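Local coordinates for protein SVS_variant_AS1 (Streptomyces sp. CWA1, PDB 6TJA) that is an engineered ancestral terpene cyclase that probably converts geranylgeranyl diphosphate into the diterpene spiroviolene, at residues G94-S97 with Q102-A105; E45-W50 with D87-D92. All coordinates share one frame; numbering follows the deposited sequence.

Contact 1 (G94-S97 with Q102-A105)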
# COMPACT_ATOMS: atom_id res chain seq x y z
N GLY A 94 4.28 -23.20 2.23
CA GLY A 94 3.08 -24.02 2.32
C GLY A 94 2.20 -24.09 1.10
O GLY A 94 2.61 -23.79 0.02
N PRO A 95 0.94 -24.48 1.26
CA PRO A 95 0.06 -24.58 0.11
C PRO A 95 -0.11 -23.25 -0.63
O PRO A 95 -0.21 -23.29 -1.82
CB PRO A 95 -1.25 -25.05 0.70
CG PRO A 95 -1.18 -24.70 2.12
CD PRO A 95 0.24 -24.80 2.51
N LEU A 96 -0.14 -22.12 0.06
CA LEU A 96 -0.30 -20.83 -0.58
C LEU A 96 0.80 -20.27 -1.45
O LEU A 96 0.54 -19.37 -2.21
CB LEU A 96 -0.65 -19.81 0.47
CG LEU A 96 -2.14 -19.75 0.66
CD1 LEU A 96 -2.47 -20.92 1.52
CD2 LEU A 96 -2.56 -18.46 1.32
N SER A 97 2.00 -20.83 -1.36
CA SER A 97 3.22 -20.35 -2.07
C SER A 97 3.12 -20.53 -3.59
O SER A 97 4.02 -20.05 -4.29
CB SER A 97 4.47 -21.03 -1.54
OG SER A 97 4.57 -22.37 -1.99
N GLN A 102 -5.67 -17.76 -3.45
CA GLN A 102 -5.85 -17.89 -1.99
C GLN A 102 -4.95 -16.90 -1.27
O GLN A 102 -5.38 -16.35 -0.27
CB GLN A 102 -5.54 -19.29 -1.49
CG GLN A 102 -6.53 -20.32 -1.98
CD GLN A 102 -6.10 -21.72 -1.58
OE1 GLN A 102 -6.11 -22.04 -0.40
NE2 GLN A 102 -5.72 -22.53 -2.57
N PHE A 103 -3.74 -16.63 -1.78
CA PHE A 103 -2.83 -15.68 -1.12
C PHE A 103 -3.41 -14.26 -1.15
O PHE A 103 -3.34 -13.55 -0.13
CB PHE A 103 -1.42 -15.72 -1.69
CG PHE A 103 -0.51 -14.80 -0.92
CD1 PHE A 103 0.02 -15.19 0.30
CD2 PHE A 103 -0.28 -13.50 -1.36
CE1 PHE A 103 0.83 -14.34 1.03
CE2 PHE A 103 0.52 -12.65 -0.61
CZ PHE A 103 1.06 -13.06 0.59
N ASN A 104 -3.99 -13.86 -2.27
CA ASN A 104 -4.56 -12.50 -2.42
C ASN A 104 -5.59 -12.28 -1.29
O ASN A 104 -5.67 -11.16 -0.78
CB ASN A 104 -5.11 -12.30 -3.82
CG ASN A 104 -4.04 -12.21 -4.88
OD1 ASN A 104 -2.85 -12.22 -4.59
ND2 ASN A 104 -4.48 -12.05 -6.12
N ALA A 105 -6.34 -13.31 -0.91
CA ALA A 105 -7.37 -13.19 0.14
C ALA A 105 -6.68 -13.10 1.51
O ALA A 105 -7.06 -12.22 2.32
CB ALA A 105 -8.35 -14.33 0.07

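Contact 2 (E45-W50 with D87-D92)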
# COMPACT_ATOMS: atom_id res chain seq x y z
N GLU A 45 6.66 -26.84 19.22
CA GLU A 45 7.97 -26.47 19.83
C GLU A 45 9.04 -26.32 18.73
O GLU A 45 9.85 -25.39 18.84
CB GLU A 45 8.38 -27.52 20.87
CG GLU A 45 9.68 -27.19 21.61
CD GLU A 45 9.65 -25.94 22.49
OE1 GLU A 45 8.54 -25.46 22.81
OE2 GLU A 45 10.74 -25.46 22.86
N GLU A 46 9.05 -27.17 17.71
CA GLU A 46 10.01 -27.08 16.58
C GLU A 46 9.91 -25.69 15.91
O GLU A 46 10.97 -25.16 15.52
CB GLU A 46 9.80 -28.22 15.59
CG GLU A 46 10.80 -28.20 14.44
CD GLU A 46 10.63 -29.31 13.42
OE1 GLU A 46 11.44 -30.28 13.44
OE2 GLU A 46 9.70 -29.21 12.59
N GLU A 47 8.70 -25.13 15.77
CA GLU A 47 8.44 -23.81 15.14
C GLU A 47 8.95 -22.67 16.05
O GLU A 47 9.69 -21.82 15.55
CB GLU A 47 6.96 -23.60 14.86
CG GLU A 47 6.42 -24.51 13.77
CD GLU A 47 5.02 -24.13 13.30
OE1 GLU A 47 4.38 -24.97 12.66
OE2 GLU A 47 4.59 -22.97 13.58
N ARG A 48 8.55 -22.66 17.33
CA ARG A 48 9.06 -21.73 18.37
C ARG A 48 10.59 -21.65 18.29
O ARG A 48 11.13 -20.54 18.24
CB ARG A 48 8.63 -22.18 19.77
CG ARG A 48 7.27 -21.66 20.20
CD ARG A 48 6.92 -22.05 21.63
NE ARG A 48 6.51 -23.45 21.65
CZ ARG A 48 5.31 -23.90 21.26
NH1 ARG A 48 4.39 -23.06 20.82
NH2 ARG A 48 5.05 -25.20 21.30
N ALA A 49 11.29 -22.78 18.29
CA ALA A 49 12.77 -22.81 18.26
C ALA A 49 13.26 -22.24 16.93
O ALA A 49 14.29 -21.52 16.94
CB ALA A 49 13.27 -24.22 18.48
N TRP A 50 12.58 -22.54 15.82
CA TRP A 50 12.93 -21.99 14.48
C TRP A 50 12.86 -20.45 14.55
O TRP A 50 13.85 -19.79 14.15
CB TRP A 50 12.04 -22.55 13.36
CG TRP A 50 12.55 -22.13 12.01
CD1 TRP A 50 13.46 -22.78 11.24
CD2 TRP A 50 12.20 -20.93 11.30
NE1 TRP A 50 13.70 -22.08 10.09
CE2 TRP A 50 12.94 -20.93 10.10
CE3 TRP A 50 11.34 -19.85 11.56
CZ2 TRP A 50 12.84 -19.90 9.16
CZ3 TRP A 50 11.24 -18.83 10.63
CH2 TRP A 50 12.00 -18.85 9.46
N ASP A 87 6.59 -15.22 6.58
CA ASP A 87 7.25 -15.52 5.29
C ASP A 87 7.37 -17.05 5.16
O ASP A 87 6.93 -17.58 4.14
CB ASP A 87 8.61 -14.84 5.14
CG ASP A 87 9.20 -15.08 3.76
OD1 ASP A 87 8.52 -14.73 2.77
OD2 ASP A 87 10.29 -15.67 3.68
N ASP A 88 7.90 -17.73 6.18
CA ASP A 88 8.31 -19.16 6.09
C ASP A 88 7.09 -20.12 6.10
O ASP A 88 7.20 -21.16 5.46
CB ASP A 88 9.32 -19.51 7.18
CG ASP A 88 9.74 -20.97 7.22
OD1 ASP A 88 10.63 -21.37 6.43
OD2 ASP A 88 9.18 -21.68 8.05
N HIS A 89 6.00 -19.77 6.75
CA HIS A 89 4.83 -20.61 6.80
C HIS A 89 3.71 -20.27 5.83
O HIS A 89 2.89 -21.10 5.57
CB HIS A 89 4.22 -20.61 8.19
CG HIS A 89 5.06 -21.26 9.23
ND1 HIS A 89 5.77 -20.54 10.16
CD2 HIS A 89 5.30 -22.56 9.49
CE1 HIS A 89 6.43 -21.37 10.94
NE2 HIS A 89 6.16 -22.60 10.56
N ARG A 90 3.65 -19.06 5.31
CA ARG A 90 2.54 -18.69 4.45
C ARG A 90 2.88 -18.10 3.12
O ARG A 90 2.05 -17.99 2.29
CB ARG A 90 1.70 -17.62 5.13
CG ARG A 90 1.16 -18.00 6.47
CD ARG A 90 -0.27 -18.47 6.39
NE ARG A 90 -0.58 -19.31 7.51
CZ ARG A 90 -1.44 -19.00 8.46
NH1 ARG A 90 -2.12 -17.87 8.43
NH2 ARG A 90 -1.62 -19.85 9.44
N CYS A 91 4.11 -17.72 2.94
CA CYS A 91 4.55 -16.99 1.73
C CYS A 91 5.44 -17.92 0.92
O CYS A 91 5.16 -18.10 -0.26
CB CYS A 91 5.25 -15.68 2.08
SG CYS A 91 4.19 -14.51 2.99
N ASP A 92 6.45 -18.53 1.55
CA ASP A 92 7.58 -19.20 0.85
C ASP A 92 7.35 -20.73 0.72
O ASP A 92 7.89 -21.28 -0.23
CB ASP A 92 8.91 -18.85 1.52
CG ASP A 92 10.12 -19.02 0.62
OD1 ASP A 92 10.08 -18.51 -0.53
OD2 ASP A 92 11.09 -19.69 1.06

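Contact 1 (G94-S97 with Q102-A105)
Leu96 has its chi1 at -89°, which puts its CG beside Gln102, and a chi2 of 79° then sets CD2 toward Phe103. Gln102 holds its CG anti to its own carbonyl carbon (chi1 -68°), with the chain extended beyond CG. The two side chains cross at about a right angle. Leu96 CG lies 4.0 Å from Gln102 CB, so this pair touches near the root of the glutamine and not at its amide. Leu96 CD2 makes the closest approach, to Phe103 CA at 3.7 Å. Leu96 CD2 is also 3.9 Å from Gln102 C, pressed on the helix backbone between the two residues. Leu96 CD2 meets Phe103 CB at 4.2 Å and approaches the phenyl ring obliquely. The contact is apolar packing. Within 94-97 the Gly94 carbonyl is gripped twice. Ser97 OG donates to Gly94 O at 3.1 Å, in the carbonyl plane, and Ser97 N adds a weak bond to the same oxygen. These bonds span the turn that carries Leu96. Phe103 packs on Val160, Ala161 and Ile164 of helix 143-169. On the next residue, Asn104 ND2 is hydrogen-bonded to Asn104 OD1 of the second subunit. The arrangement is a short interhelical turn, folded back on the first turn of the helix it leads into, within the all-helical class I terpene synthase fold.

Contact 2 (E45-W50 with D87-D92)
Asp88 meets Trp50 across the two helices, the side chains coming from opposite directions. Its neighbour Asp87 begins the segment and offers its O to two backbone donors further on. Asp88 CG is anti to the backbone N (chi1 177°), and Asp88 CB lies 3.6 Å from Trp50 CH2. The carboxylate stacks over one face of the indole, at the six-membered ring, with the planes 20° apart. Asp88 OD1 is 3.8 Å from Trp50 CZ2. Asp88 OD2 sits 3.9 Å above the centre of the His89 ring as well, so the carboxylate lies against two aromatic groups. His89 comes next. Its ND1 is hydrogen-bonded to Ala85 O, which fixes the ring's rotation. The other nitrogen, His89 NE2, lies 3.3 Å from Glu47 CD. Glu47 OE2 is 3.4 Å from His89 NE2, but the angle is too poor for a hydrogen bond. Glu47 OE2 also has a long, weak ion pair with Arg125, whose side chain touches His89. An alanine in place of Glu47 would probably leave Arg125 without this weak partner and open a gap beside His89 NE2. Arg90 turns elsewhere, to a salt bridge with Asp124. Cys91 N bonds to Asp87 O, and Asp92 N reaches it in a wider, pi-type turn. Asp87, Asp88 and Asp92 match the DDxxxD motif, which in class I relatives binds magnesium. Van der Waals packing against flat groups, without a hydrogen bond between the segments, joins this probable metal motif to helix 45-52.

Overall arrangement
From the N terminus the chain passes helix 25-38 and reaches helix 45-52. Contact 2 closes a loop of 36 mostly helical residues between 45-50 and 87-92, the latter at the C-terminal end of helix 70-91. Contact 1 follows at once and closes a loop of four residues between 94-97 and 102-105, on helix 100-115. The two are in series and neither nests nor crosses. Their centres lie about 15 Å apart, yet they touch. Ser97 CB is 3.3 Å from Cys91 O, and Phe103 CE1 is 3.9 Å from Cys91 SG. Together they tie helix 45-52, the end of helix 70-91 and the start of helix 100-115 into one continuous patch.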